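Local coordinates for aluminum resistance protein (PDB 3I16) that binds pyridoxal 5'-phosphate and probably works as a carbon-sulfur lyase of the methionine gamma-lyase family, with a suggested part in aluminum resistance, at residues L237-L242 with G255-T260; V180-S185 with C215-C220. All coordinates share one frame; numbering follows the deposited sequence.

How the contacts relate
Following the chain from the N terminus, contact 2 comes first: strand 177-183 leads through helix 196-209 to strand 214-218, and pairing 180-185 with 215-220 closes this beta-alpha-beta unit. Contact 1 opens on the next strand, 237-241, and closes a short loop when 255-259 returns antiparallel. The two loops lie in series, neither enclosing nor crossing the other; the contact centres lie about 10 Å apart. Both belong to one mixed sheet, where 214-218 and 237-241 are neighbours: the Leu-237 O to Val-217 N and Ala-239 O to Asn-219 N distances, both 2.9 Å, are consistent with hydrogen bonds. Contact 2 brings four pocket residues to PLP; contact 1 extends the sheet and closes the loop holding pocket residue Lys-244.

Contact 1: L237-L242 with G255-T260; sequences LIAGSL and GYLAGT
Tyr-256 lays its ring across the backbone of Gly-240, so that one ring face receives Gly-240 N, 3.6 Å above the plane and displaced toward the rim. The ring gets there because CG sits between the backbone N and the carbonyl carbon (chi1 75°), folding it over the neighbouring strand; Tyr-256 CE1 comes within 3.3 Å of Gly-240 CA, an approach possible because Gly-240 carries no side chain. At the ring edge, Ile-238 CD1 stands 4.0 Å from Tyr-256 CE2, and Leu-242 CD2 comes obliquely toward Tyr-256 CD1. Ile-238 CG1 also rests on Ala-258 CB, and Phe-86 of helix 73-86 touches both side chains. On the opposite face Leu-257 sets CG against Ala-239 CB at 3.6 Å, and Leu-257 CD2 meets Leu-237 CD1 at 3.9 Å as the two leucines cross; helices 100-111 and 261-271 cover them. Antiparallel backbone bonds pair Ile-238 with Ala-258 and Gly-240 with Tyr-256, both partners donating and accepting. At the end of the pair, Gly-259 has no side chain, and its CA lies 4.2 Å from Leu-237 CA. The antiparallel strand 255-259 is a feature of the large domain of fold-type I PLP enzymes. With the ring lying over Gly-240, the buried hydroxyl, bonded to Glu-223 OE2 and Asn-219 ND2, ties strand 255-259 to the residues following strand 214-218.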
ATOM      1  N   LEU B 237     -23.781  21.161   9.485  1.00 15.14           N
ATOM      2  CA  LEU B 237     -22.848  20.043   9.481  1.00 13.85           C
ATOM      3  C   LEU B 237     -23.568  18.811   8.976  1.00 13.88           C
ATOM      4  O   LEU B 237     -24.740  18.592   9.299  1.00 12.19           O
ATOM      5  CB  LEU B 237     -22.335  19.791  10.904  1.00 12.68           C
ATOM      6  CG  LEU B 237     -21.296  18.695  11.174  1.00 16.62           C
ATOM      7  CD1 LEU B 237     -19.957  19.012  10.526  1.00 10.23           C
ATOM      8  CD2 LEU B 237     -21.075  18.489  12.697  1.00 12.10           C
ATOM      9  N   ILE B 238     -22.852  18.014   8.186  1.00 13.89           N
ATOM     10  CA  ILE B 238     -23.355  16.760   7.666  1.00 14.25           C
ATOM     11  C   ILE B 238     -22.252  15.766   7.835  1.00 14.14           C
ATOM     12  O   ILE B 238     -21.096  16.150   7.948  1.00 11.28           O
ATOM     13  CB  ILE B 238     -23.762  16.814   6.162  1.00 14.65           C
ATOM     14  CG1 ILE B 238     -22.569  17.153   5.244  1.00 16.23           C
ATOM     15  CG2 ILE B 238     -24.900  17.805   5.951  1.00 17.29           C
ATOM     16  CD1 ILE B 238     -22.927  17.070   3.758  1.00 12.16           C
ATOM     17  N   ALA B 239     -22.610  14.485   7.845  1.00 13.77           N
ATOM     18  CA  ALA B 239     -21.635  13.421   7.962  1.00 12.91           C
ATOM     19  C   ALA B 239     -22.070  12.239   7.148  1.00 13.91           C
ATOM     20  O   ALA B 239     -23.281  12.046   6.944  1.00 13.76           O
ATOM     21  CB  ALA B 239     -21.464  12.995   9.436  1.00 11.60           C
ATOM     22  N   GLY B 240     -21.089  11.443   6.730  1.00 12.31           N
ATOM     23  CA  GLY B 240     -21.332  10.204   6.002  1.00 14.22           C
ATOM     24  C   GLY B 240     -20.140   9.258   5.932  1.00 14.67           C
ATOM     25  O   GLY B 240     -19.038   9.571   6.387  1.00 15.50           O
ATOM     26  N   SER B 241     -20.389   8.092   5.339  1.00 16.65           N
ATOM     27  CA  SER B 241     -19.398   7.014   5.166  1.00 15.38           C
ATOM     28  C   SER B 241     -18.789   6.983   3.753  1.00 15.41           C
ATOM     29  O   SER B 241     -19.506   7.080   2.756  1.00 14.84           O
ATOM     30  CB  SER B 241     -20.063   5.660   5.440  1.00 15.58           C
ATOM     31  OG  SER B 241     -19.228   4.576   5.039  1.00 17.12           O
ATOM     32  N   LEU B 242     -17.475   6.806   3.663  1.00 15.83           N
ATOM     33  CA  LEU B 242     -16.818   6.737   2.363  1.00 15.40           C
ATOM     34  C   LEU B 242     -16.991   5.367   1.673  1.00 15.36           C
ATOM     35  O   LEU B 242     -16.496   5.185   0.573  1.00 14.72           O
ATOM     36  CB  LEU B 242     -15.315   7.107   2.453  1.00 18.29           C
ATOM     37  CG  LEU B 242     -14.873   8.552   2.751  1.00 22.58           C
ATOM     38  CD1 LEU B 242     -13.440   8.723   2.239  1.00 23.44           C
ATOM     39  CD2 LEU B 242     -15.738   9.633   2.120  1.00 14.80           C
ATOM     40  N   GLY B 255     -14.619   8.182   6.544  1.00 14.75           N
ATOM     41  CA  GLY B 255     -15.802   9.006   6.634  1.00 14.84           C
ATOM     42  C   GLY B 255     -15.524  10.453   6.303  1.00 15.32           C
ATOM     43  O   GLY B 255     -14.368  10.885   6.162  1.00 15.55           O
ATOM     44  N   TYR B 256     -16.600  11.207   6.141  1.00 13.83           N
ATOM     45  CA  TYR B 256     -16.450  12.622   5.906  1.00 14.78           C
ATOM     46  C   TYR B 256     -17.475  13.388   6.718  1.00 12.62           C
ATOM     47  O   TYR B 256     -18.499  12.842   7.144  1.00 12.59           O
ATOM     48  CB  TYR B 256     -16.652  12.982   4.423  1.00 13.81           C
ATOM     49  CG  TYR B 256     -18.114  12.939   4.004  1.00 11.63           C
ATOM     50  CD1 TYR B 256     -18.723  11.731   3.658  1.00 13.76           C
ATOM     51  CD2 TYR B 256     -18.890  14.091   3.968  1.00 15.10           C
ATOM     52  CE1 TYR B 256     -20.052  11.675   3.280  1.00 15.07           C
ATOM     53  CE2 TYR B 256     -20.253  14.036   3.585  1.00 12.70           C
ATOM     54  CZ  TYR B 256     -20.815  12.819   3.248  1.00 17.51           C
ATOM     55  OH  TYR B 256     -22.159  12.740   2.875  1.00 14.09           O
ATOM     56  N   LEU B 257     -17.142  14.649   6.944  1.00 12.59           N
ATOM     57  CA  LEU B 257     -18.082  15.627   7.443  1.00 14.55           C
ATOM     58  C   LEU B 257     -17.811  16.898   6.662  1.00 15.00           C
ATOM     59  O   LEU B 257     -16.692  17.118   6.204  1.00 11.23           O
ATOM     60  CB  LEU B 257     -17.974  15.902   8.931  1.00 14.13           C
ATOM     61  CG  LEU B 257     -18.289  14.742   9.866  1.00 16.68           C
ATOM     62  CD1 LEU B 257     -16.987  14.041  10.205  1.00 11.06           C
ATOM     63  CD2 LEU B 257     -18.993  15.251  11.140  1.00  9.31           C
ATOM     64  N   ALA B 258     -18.845  17.710   6.490  1.00 13.86           N
ATOM     65  CA  ALA B 258     -18.694  18.969   5.787  1.00 14.63           C
ATOM     66  C   ALA B 258     -19.571  19.960   6.528  1.00 14.14           C
ATOM     67  O   ALA B 258     -20.672  19.601   7.002  1.00 12.82           O
ATOM     68  CB  ALA B 258     -19.116  18.822   4.329  1.00 12.38           C
ATOM     69  N   GLY B 259     -19.098  21.197   6.666  1.00 11.47           N
ATOM     70  CA  GLY B 259     -19.874  22.177   7.387  1.00 13.73           C
ATOM     71  C   GLY B 259     -19.097  23.396   7.819  1.00 12.85           C
ATOM     72  O   GLY B 259     -18.065  23.706   7.256  1.00 14.51           O
ATOM     73  N   THR B 260     -19.600  24.079   8.829  1.00 11.76           N
ATOM     74  CA  THR B 260     -18.932  25.260   9.335  1.00 13.61           C
ATOM     75  C   THR B 260     -17.584  24.894   9.922  1.00 15.37           C
ATOM     76  O   THR B 260     -17.387  23.779  10.429  1.00 15.88           O
ATOM     77  CB  THR B 260     -19.768  26.015  10.381  1.00 13.73           C
ATOM     78  OG1 THR B 260     -19.884  25.252  11.587  1.00 12.19           O
ATOM     79  CG2 THR B 260     -21.135  26.337   9.826  1.00  9.73           C
TER

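Contact 2: V180-S185 with C215-C220. With PLP (pyridoxal-5'-phosphate), chain J.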
ATOM      1  N   VAL B 180     -29.927  19.980  16.553  1.00 13.08           N
ATOM      2  CA  VAL B 180     -31.025  19.195  15.983  1.00 12.58           C
ATOM      3  C   VAL B 180     -30.385  18.213  15.001  1.00 13.50           C
ATOM      4  O   VAL B 180     -29.576  18.604  14.146  1.00 12.58           O
ATOM      5  CB  VAL B 180     -32.130  20.076  15.310  1.00 12.80           C
ATOM      6  CG1 VAL B 180     -33.078  19.247  14.392  1.00 12.76           C
ATOM      7  CG2 VAL B 180     -32.966  20.791  16.369  1.00 12.23           C
ATOM      8  N   HIS B 181     -30.709  16.931  15.192  1.00 12.66           N
ATOM      9  CA  HIS B 181     -30.234  15.853  14.367  1.00 12.79           C
ATOM     10  C   HIS B 181     -31.341  15.415  13.403  1.00 13.91           C
ATOM     11  O   HIS B 181     -32.456  15.088  13.819  1.00 12.45           O
ATOM     12  CB  HIS B 181     -29.764  14.694  15.240  1.00 15.94           C
ATOM     13  CG  HIS B 181     -29.711  13.375  14.526  1.00 13.23           C
ATOM     14  ND1 HIS B 181     -30.677  12.406  14.694  1.00 20.17           N
ATOM     15  CD2 HIS B 181     -28.824  12.872  13.640  1.00 18.40           C
ATOM     16  CE1 HIS B 181     -30.390  11.370  13.930  1.00 20.03           C
ATOM     17  NE2 HIS B 181     -29.259  11.620  13.301  1.00 14.93           N
ATOM     18  N   ILE B 182     -31.003  15.406  12.121  1.00 11.35           N
ATOM     19  CA  ILE B 182     -31.904  15.049  11.044  1.00 12.77           C
ATOM     20  C   ILE B 182     -31.334  13.880  10.235  1.00 13.50           C
ATOM     21  O   ILE B 182     -30.252  13.977   9.672  1.00 13.21           O
ATOM     22  CB  ILE B 182     -31.997  16.229  10.065  1.00 14.33           C
ATOM     23  CG1 ILE B 182     -32.496  17.502  10.768  1.00  9.72           C
ATOM     24  CG2 ILE B 182     -32.853  15.881   8.898  1.00  7.97           C
ATOM     25  CD1 ILE B 182     -32.083  18.762   9.990  1.00  9.71           C
ATOM     26  N   GLN B 183     -32.064  12.783  10.162  1.00 13.60           N
ATOM     27  CA  GLN B 183     -31.605  11.632   9.394  1.00 14.67           C
ATOM     28  C   GLN B 183     -32.233  11.669   8.014  1.00 15.50           C
ATOM     29  O   GLN B 183     -33.443  11.645   7.899  1.00 15.94           O
ATOM     30  CB  GLN B 183     -32.001  10.358  10.109  1.00 13.63           C
ATOM     31  CG  GLN B 183     -31.401   9.103   9.504  1.00 14.57           C
ATOM     32  CD  GLN B 183     -31.689   7.910  10.375  1.00 20.03           C
ATOM     33  OE1 GLN B 183     -31.233   7.836  11.533  1.00 15.27           O
ATOM     34  NE2 GLN B 183     -32.465   6.966   9.839  1.00 11.54           N
ATOM     35  N   ARG B 184     -31.408  11.726   6.969  1.00 15.35           N
ATOM     36  CA  ARG B 184     -31.915  11.791   5.603  1.00 15.97           C
ATOM     37  C   ARG B 184     -32.516  10.458   5.142  1.00 18.47           C
ATOM     38  O   ARG B 184     -33.673  10.407   4.688  1.00 18.03           O
ATOM     39  CB  ARG B 184     -30.799  12.224   4.661  1.00 15.18           C
ATOM     40  CG  ARG B 184     -31.231  12.380   3.239  1.00 13.17           C
ATOM     41  CD  ARG B 184     -30.162  12.975   2.418  1.00 15.64           C
ATOM     42  NE  ARG B 184     -30.581  13.169   1.029  1.00 11.57           N
ATOM     43  CZ  ARG B 184     -29.821  13.752   0.107  1.00 16.09           C
ATOM     44  NH1 ARG B 184     -28.621  14.227   0.419  1.00 17.13           N
ATOM     45  NH2 ARG B 184     -30.260  13.869  -1.129  1.00 17.62           N
ATOM     46  N   SER B 185     -31.731   9.391   5.266  1.00 19.03           N
ATOM     47  CA  SER B 185     -32.141   8.044   4.855  1.00 20.79           C
ATOM     48  C   SER B 185     -33.058   7.428   5.906  1.00 23.79           C
ATOM     49  O   SER B 185     -32.990   7.781   7.080  1.00 22.51           O
ATOM     50  CB  SER B 185     -30.897   7.170   4.653  1.00 21.54           C
ATOM     51  OG  SER B 185     -31.235   5.867   4.233  1.00 23.41           O
ATOM     52  N   CYS B 215     -27.805  22.638  13.091  1.00 14.91           N
ATOM     53  CA  CYS B 215     -28.590  21.697  12.310  1.00 13.71           C
ATOM     54  C   CYS B 215     -27.644  20.682  11.670  1.00 14.90           C
ATOM     55  O   CYS B 215     -26.902  21.005  10.737  1.00 13.16           O
ATOM     56  CB  CYS B 215     -29.417  22.451  11.296  1.00 14.80           C
ATOM     57  SG  CYS B 215     -30.832  23.281  12.120  1.00 16.24           S
ATOM     58  N   PHE B 216     -27.670  19.464  12.214  1.00 13.96           N
ATOM     59  CA  PHE B 216     -26.818  18.363  11.791  1.00 13.73           C
ATOM     60  C   PHE B 216     -27.570  17.292  10.989  1.00 12.36           C
ATOM     61  O   PHE B 216     -28.571  16.762  11.443  1.00 13.49           O
ATOM     62  CB  PHE B 216     -26.161  17.729  13.033  1.00 14.21           C
ATOM     63  CG  PHE B 216     -25.338  16.502  12.744  1.00 16.18           C
ATOM     64  CD1 PHE B 216     -24.301  16.545  11.815  1.00 19.64           C
ATOM     65  CD2 PHE B 216     -25.538  15.330  13.455  1.00 17.49           C
ATOM     66  CE1 PHE B 216     -23.534  15.421  11.552  1.00 18.14           C
ATOM     67  CE2 PHE B 216     -24.751  14.190  13.219  1.00 17.08           C
ATOM     68  CZ  PHE B 216     -23.742  14.239  12.271  1.00 14.84           C
ATOM     69  N   VAL B 217     -27.072  16.970   9.799  1.00 14.45           N
ATOM     70  CA  VAL B 217     -27.702  15.945   8.969  1.00 12.64           C
ATOM     71  C   VAL B 217     -26.802  14.750   8.734  1.00 12.67           C
ATOM     72  O   VAL B 217     -25.642  14.888   8.332  1.00 12.07           O
ATOM     73  CB  VAL B 217     -28.115  16.488   7.585  1.00 14.07           C
ATOM     74  CG1 VAL B 217     -28.848  15.377   6.787  1.00 11.98           C
ATOM     75  CG2 VAL B 217     -28.991  17.730   7.733  1.00  8.91           C
ATOM     76  N   ASP B 218     -27.364  13.581   9.011  1.00 12.55           N
ATOM     77  CA  ASP B 218     -26.782  12.273   8.688  1.00 12.62           C
ATOM     78  C   ASP B 218     -27.134  12.120   7.228  1.00 13.63           C
ATOM     79  O   ASP B 218     -28.291  11.861   6.886  1.00 15.01           O
ATOM     80  CB  ASP B 218     -27.485  11.196   9.531  1.00 14.41           C
ATOM     81  CG  ASP B 218     -27.132   9.765   9.125  1.00 15.75           C
ATOM     82  OD1 ASP B 218     -26.458   9.535   8.097  1.00 21.13           O
ATOM     83  OD2 ASP B 218     -27.530   8.862   9.887  1.00 16.67           O
ATOM     84  N   ASN B 219     -26.138  12.278   6.374  1.00 13.34           N
ATOM     85  CA  ASN B 219     -26.314  12.298   4.937  1.00 14.43           C
ATOM     86  C   ASN B 219     -26.073  10.954   4.239  1.00 13.59           C
ATOM     87  O   ASN B 219     -26.177  10.873   3.010  1.00 14.01           O
ATOM     88  CB  ASN B 219     -25.370  13.362   4.327  1.00 10.66           C
ATOM     89  CG  ASN B 219     -25.887  13.914   3.002  1.00 15.46           C
ATOM     90  OD1 ASN B 219     -27.091  14.112   2.853  1.00 15.70           O
ATOM     91  ND2 ASN B 219     -24.989  14.171   2.045  1.00 12.01           N
ATOM     92  N   CYS B 220     -25.730   9.917   4.999  1.00 14.03           N
ATOM     93  CA  CYS B 220     -25.485   8.593   4.413  1.00 14.22           C
ATOM     94  C   CYS B 220     -26.534   8.167   3.396  1.00 16.28           C
ATOM     95  O   CYS B 220     -27.732   8.223   3.691  1.00 11.37           O
ATOM     96  CB  CYS B 220     -25.464   7.531   5.492  1.00 14.88           C
ATOM     97  SG  CYS B 220     -23.981   7.529   6.488  1.00 20.86           S
TER
HETATM   98  N1  PLP J 427     -27.072   6.497   9.226  1.00 41.48           N
HETATM   99  C2  PLP J 427     -27.841   5.896   8.275  1.00 35.39           C
HETATM  100  C2A PLP J 427     -29.235   6.385   8.027  1.00 28.52           C
HETATM  101  C3  PLP J 427     -27.298   4.839   7.548  1.00 46.45           C
HETATM  102  O3  PLP J 427     -28.068   4.241   6.580  1.00 43.80           O
HETATM  103  C4  PLP J 427     -25.992   4.394   7.798  1.00 43.36           C
HETATM  104  C5  PLP J 427     -25.222   5.014   8.777  1.00 45.40           C
HETATM  105  C6  PLP J 427     -25.778   6.072   9.467  1.00 41.15           C
HETATM  106  C5A PLP J 427     -23.790   4.625   9.093  1.00 40.46           C
HETATM  107  O4P PLP J 427     -23.619   3.248   9.166  1.00 37.38           O
HETATM  108  P   PLP J 427     -22.179   2.478   9.259  1.00 33.78           P
HETATM  109  O1P PLP J 427     -21.158   2.917   8.220  1.00 29.35           O
HETATM  110  O2P PLP J 427     -22.561   1.051   8.949  1.00 33.20           O
HETATM  111  O3P PLP J 427     -21.605   2.686  10.652  1.00 22.69           O
HETATM  112  O   HOH W   1     -28.860   9.193  11.946  1.00 15.34           O
HETATM  113  O   HOH W   2     -29.045   9.235   5.965  1.00 16.09           O
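Asp-218 lies alongside Gln-183, and its OD2 takes a very short hydrogen bond from PLP N1, 2.5 Å with an N-H...O angle of 145°. Water 1 donates to Asp-218 OD2 and to Gln-183 OE1, and also bonds His-181 NE2 in the plane of the imidazole, whose ND1 bonds Ser-120 OG. Asp-218 OD1 accepts from Cys-220 N at 3.2 Å, an Asx turn that helps fix the carboxylate's rotation. Such an aspartate is the usual partner of the pyridine nitrogen in fold-type I PLP enzymes, where it probably stabilises the protonated ring. Here it ends a beta-alpha-beta unit with helix 196-209 as crossover: strands 180-183 and 215-218 pair in parallel through Phe-216 N to Val-180 O, Ile-182 N to Phe-216 O and Asp-218 N to Ile-182 O, with Ile-182 CD1 on Val-217 CG2. Gln-183, with CG anti to the backbone N (chi1 -172°), brings its CD to 3.7 Å from PLP C2A, while NE2 donates to Ser-185 O. Cys-220 SG packs 3.6 Å from PLP C5. The extended Arg-184 donates from NH1 to Asn-219 OD1 at 2.9 Å, nearly in the guanidinium plane; its NE bonds Ser-331 OG, and Glu-229 takes a salt bridge from NH1.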